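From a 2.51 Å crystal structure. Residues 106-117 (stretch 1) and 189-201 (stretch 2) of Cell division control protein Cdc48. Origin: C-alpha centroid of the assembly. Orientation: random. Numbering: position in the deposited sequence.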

# COMPACT_ATOMS: atom_id res chain seq x y z
N THR A 106 5.74 12.51 9.06
CA THR A 106 5.40 12.19 7.68
C THR A 106 6.53 11.36 7.08
O THR A 106 7.70 11.77 7.10
CB THR A 106 5.18 13.45 6.84
OG1 THR A 106 4.14 14.25 7.42
CG2 THR A 106 4.79 13.08 5.42
N VAL A 107 6.19 10.19 6.56
CA VAL A 107 7.17 9.31 5.95
C VAL A 107 6.84 9.05 4.49
O VAL A 107 5.89 8.33 4.18
CB VAL A 107 7.26 7.96 6.68
CG1 VAL A 107 8.40 7.12 6.13
CG2 VAL A 107 7.44 8.18 8.17
N TYR A 108 7.60 9.65 3.59
CA TYR A 108 7.40 9.45 2.16
C TYR A 108 8.11 8.18 1.70
O TYR A 108 9.05 7.71 2.34
CB TYR A 108 7.92 10.65 1.36
CG TYR A 108 7.13 11.92 1.57
CD1 TYR A 108 5.96 12.15 0.86
CD2 TYR A 108 7.55 12.88 2.48
CE1 TYR A 108 5.23 13.31 1.04
CE2 TYR A 108 6.83 14.05 2.67
CZ TYR A 108 5.66 14.25 1.95
OH TYR A 108 4.93 15.40 2.13
N GLY A 109 7.65 7.63 0.58
CA GLY A 109 8.38 6.55 -0.06
C GLY A 109 9.70 7.09 -0.58
O GLY A 109 9.73 8.10 -1.28
N ALA A 110 10.79 6.41 -0.23
CA ALA A 110 12.12 6.84 -0.64
C ALA A 110 12.32 6.71 -2.14
O ALA A 110 11.99 5.69 -2.74
CB ALA A 110 13.18 6.02 0.08
N ARG A 111 12.85 7.76 -2.76
CA ARG A 111 13.33 7.65 -4.13
C ARG A 111 14.62 6.86 -4.05
O ARG A 111 14.84 5.93 -4.83
CB ARG A 111 13.59 9.02 -4.74
CG ARG A 111 12.34 9.86 -4.92
CD ARG A 111 12.64 11.16 -5.65
NE ARG A 111 11.57 12.14 -5.48
CZ ARG A 111 11.57 13.11 -4.57
NH1 ARG A 111 10.55 13.95 -4.49
NH2 ARG A 111 12.60 13.24 -3.74
N SER A 112 15.47 7.23 -3.10
CA SER A 112 16.72 6.52 -2.87
C SER A 112 17.10 6.57 -1.40
O SER A 112 16.64 7.43 -0.65
CB SER A 112 17.86 7.13 -3.70
OG SER A 112 18.28 8.37 -3.16
N VAL A 113 17.93 5.62 -0.98
CA VAL A 113 18.54 5.64 0.34
C VAL A 113 19.98 5.17 0.19
O VAL A 113 20.23 4.06 -0.27
CB VAL A 113 17.84 4.69 1.33
CG1 VAL A 113 18.63 4.60 2.63
CG2 VAL A 113 16.41 5.13 1.59
N THR A 114 20.93 6.02 0.56
CA THR A 114 22.34 5.65 0.47
C THR A 114 22.85 5.20 1.83
O THR A 114 22.71 5.91 2.83
CB THR A 114 23.20 6.81 -0.06
OG1 THR A 114 22.71 7.23 -1.34
CG2 THR A 114 24.65 6.36 -0.22
N VAL A 115 23.44 4.01 1.87
CA VAL A 115 23.97 3.46 3.11
C VAL A 115 25.47 3.25 3.02
O VAL A 115 26.03 3.16 1.93
CB VAL A 115 23.29 2.12 3.46
CG1 VAL A 115 21.80 2.31 3.67
CG2 VAL A 115 23.55 1.10 2.36
N SER A 116 26.12 3.17 4.17
CA SER A 116 27.56 2.93 4.22
C SER A 116 27.87 1.69 5.04
O SER A 116 27.18 1.40 6.02
CB SER A 116 28.29 4.14 4.81
OG SER A 116 29.69 3.94 4.81
N GLY A 117 28.90 0.96 4.64
CA GLY A 117 29.30 -0.23 5.35
C GLY A 117 30.74 -0.60 5.05
O GLY A 117 31.50 0.22 4.51
N VAL A 189 12.14 8.62 5.38
CA VAL A 189 11.61 7.86 4.26
C VAL A 189 11.48 6.37 4.59
O VAL A 189 12.11 5.87 5.51
CB VAL A 189 12.51 8.00 3.02
CG1 VAL A 189 12.58 9.45 2.57
CG2 VAL A 189 13.89 7.46 3.31
N SER A 190 10.64 5.68 3.82
CA SER A 190 10.48 4.24 3.97
C SER A 190 10.94 3.54 2.69
O SER A 190 10.72 4.05 1.59
CB SER A 190 9.02 3.90 4.25
OG SER A 190 8.19 4.35 3.20
N VAL A 191 11.57 2.38 2.84
CA VAL A 191 12.04 1.63 1.68
C VAL A 191 10.88 0.92 0.99
O VAL A 191 10.22 0.05 1.57
CB VAL A 191 13.12 0.60 2.06
CG1 VAL A 191 13.60 -0.14 0.83
CG2 VAL A 191 14.29 1.29 2.76
N GLN A 192 10.64 1.30 -0.26
CA GLN A 192 9.56 0.74 -1.06
C GLN A 192 10.14 -0.07 -2.22
O GLN A 192 11.33 0.03 -2.51
CB GLN A 192 8.67 1.88 -1.57
CG GLN A 192 8.03 2.70 -0.47
CD GLN A 192 7.09 1.87 0.39
OE1 GLN A 192 6.35 1.03 -0.12
NE2 GLN A 192 7.12 2.10 1.70
N PRO A 193 9.30 -0.89 -2.88
CA PRO A 193 9.79 -1.63 -4.04
C PRO A 193 10.30 -0.72 -5.17
O PRO A 193 11.19 -1.11 -5.92
CB PRO A 193 8.56 -2.40 -4.51
CG PRO A 193 7.76 -2.59 -3.27
CD PRO A 193 7.96 -1.34 -2.46
N ASN A 194 9.74 0.48 -5.28
CA ASN A 194 10.18 1.44 -6.29
C ASN A 194 11.31 2.34 -5.78
O ASN A 194 11.65 3.34 -6.41
CB ASN A 194 9.01 2.28 -6.81
CG ASN A 194 8.28 3.03 -5.71
OD1 ASN A 194 8.71 3.03 -4.56
ND2 ASN A 194 7.18 3.67 -6.06
N SER A 195 11.86 2.00 -4.62
CA SER A 195 13.01 2.72 -4.09
C SER A 195 14.29 2.07 -4.61
O SER A 195 14.27 0.94 -5.09
CB SER A 195 13.01 2.69 -2.56
OG SER A 195 11.88 3.36 -2.03
N VAL A 196 15.39 2.80 -4.52
CA VAL A 196 16.70 2.21 -4.77
C VAL A 196 17.58 2.37 -3.54
O VAL A 196 17.65 3.45 -2.95
CB VAL A 196 17.38 2.82 -6.03
CG1 VAL A 196 17.47 4.34 -5.93
CG2 VAL A 196 18.76 2.20 -6.25
N VAL A 197 18.22 1.29 -3.12
CA VAL A 197 19.10 1.33 -1.96
C VAL A 197 20.52 0.96 -2.37
O VAL A 197 20.80 -0.20 -2.64
CB VAL A 197 18.62 0.37 -0.85
CG1 VAL A 197 19.50 0.52 0.39
CG2 VAL A 197 17.17 0.64 -0.51
N SER A 198 21.40 1.95 -2.42
CA SER A 198 22.74 1.76 -2.95
C SER A 198 23.83 2.14 -1.95
O SER A 198 23.59 2.89 -1.01
CB SER A 198 22.92 2.55 -4.25
OG SER A 198 22.54 3.91 -4.07
N TRP A 199 25.04 1.63 -2.18
CA TRP A 199 26.16 1.86 -1.29
C TRP A 199 26.71 3.28 -1.42
O TRP A 199 26.49 3.95 -2.43
CB TRP A 199 27.28 0.84 -1.54
CG TRP A 199 26.92 -0.54 -1.11
CD1 TRP A 199 26.63 -1.60 -1.92
CD2 TRP A 199 26.79 -1.01 0.23
NE1 TRP A 199 26.34 -2.71 -1.16
CE2 TRP A 199 26.43 -2.37 0.17
CE3 TRP A 199 26.94 -0.42 1.49
CZ2 TRP A 199 26.22 -3.15 1.30
CZ3 TRP A 199 26.73 -1.19 2.62
CH2 TRP A 199 26.38 -2.54 2.52
N GLY A 200 27.42 3.72 -0.39
CA GLY A 200 28.04 5.03 -0.39
C GLY A 200 29.20 5.10 -1.36
O GLY A 200 30.19 4.38 -1.21
N THR A 201 29.07 5.96 -2.36
CA THR A 201 30.10 6.11 -3.39
C THR A 201 30.75 7.48 -3.29
O THR A 201 30.25 8.45 -3.86
CB THR A 201 29.51 5.95 -4.80
OG1 THR A 201 28.84 7.16 -5.19
CG2 THR A 201 28.51 4.80 -4.84
O HOH W 1 9.18 5.33 -3.23
O HOH W 2 13.25 5.16 -6.81

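The apolar centre lies on the sheet face that carries Val113, Val115, Val189, Val197 and Trp199. Val113 CG2 packs against Val189 CG2 at 3.8 Å. Val113 is thus shared between two parts of stretch 2, because Val113 CB also lies 4.5 Å from Val197 CG2. Ala110 CB points toward stretch 2 and sits 3.6 Å from Val189 CB. Further along, Val115 CG1 is 4.4 Å from Val197 CG1, and Val115 CG2 is 3.8 Å from Trp199 CE3. The indole ring therefore closes this end of the apolar row. Its edge meets the backbone of stretch 1, with Ser116 C 3.9 Å from Trp199 CZ3. Gly117 has no side chain, and an ideal CB there would clash with Trp199 CZ3.

The backbones beneath these side chains run parallel. The strands 112-116 and 196-199 diverge in direction by 23°. Val113 N donates to Val196 O at 2.9 Å, and Ser198 N donates to Val113 O at 3.2 Å. Val115 N then donates to Ser198 O at 3.1 Å. Val113 and Ser198 thus each use both N and O, as expected in a parallel pair. Val196 N to Arg111 O, at 3.2 Å, extends the ladder at one end. At the other, Gly200 N to Val115 O is short at 2.8 Å but weak, since the N-H points poorly at the oxygen (118°).

A second parallel pairing joins Tyr108 and Gly109 to Val189 and Ser190. Ser190 N donates to Tyr108 O at 3.0 Å, and Ala110 N donates to Ser190 O at 3.0 Å. Between the two pairings, stretch 2 makes a type I turn from Gln192 to Ser195. Ser195 OG binds across the gap, donating to Ala110 O at a very short 2.4 Å. Ser195 OG also accepts from Gln192 N at 3.0 Å, so one hydroxyl ties the turn to stretch 1.

The opposite face of the sheet is more polar. It carries Ser112, Thr114, Ser190, Val196 and Ser198. Ser112 CB touches Val196 CG1 at 3.6 Å, while Thr114 OG1 and Ser198 OG remain 4.3 Å apart. Gln192 NE2 donates to Ser190 OG at 2.9 Å within stretch 2.

Two waters complete the polar edge. Water 1 donates to Ala110 O (2.9 Å) and Asn194 OD1 (2.7 Å). Water 2 donates to Arg111 O (2.7 Å) and Asn194 O (2.5 Å). Each bridges the two stretches where Asn194 makes no direct hydrogen bond to stretch 1.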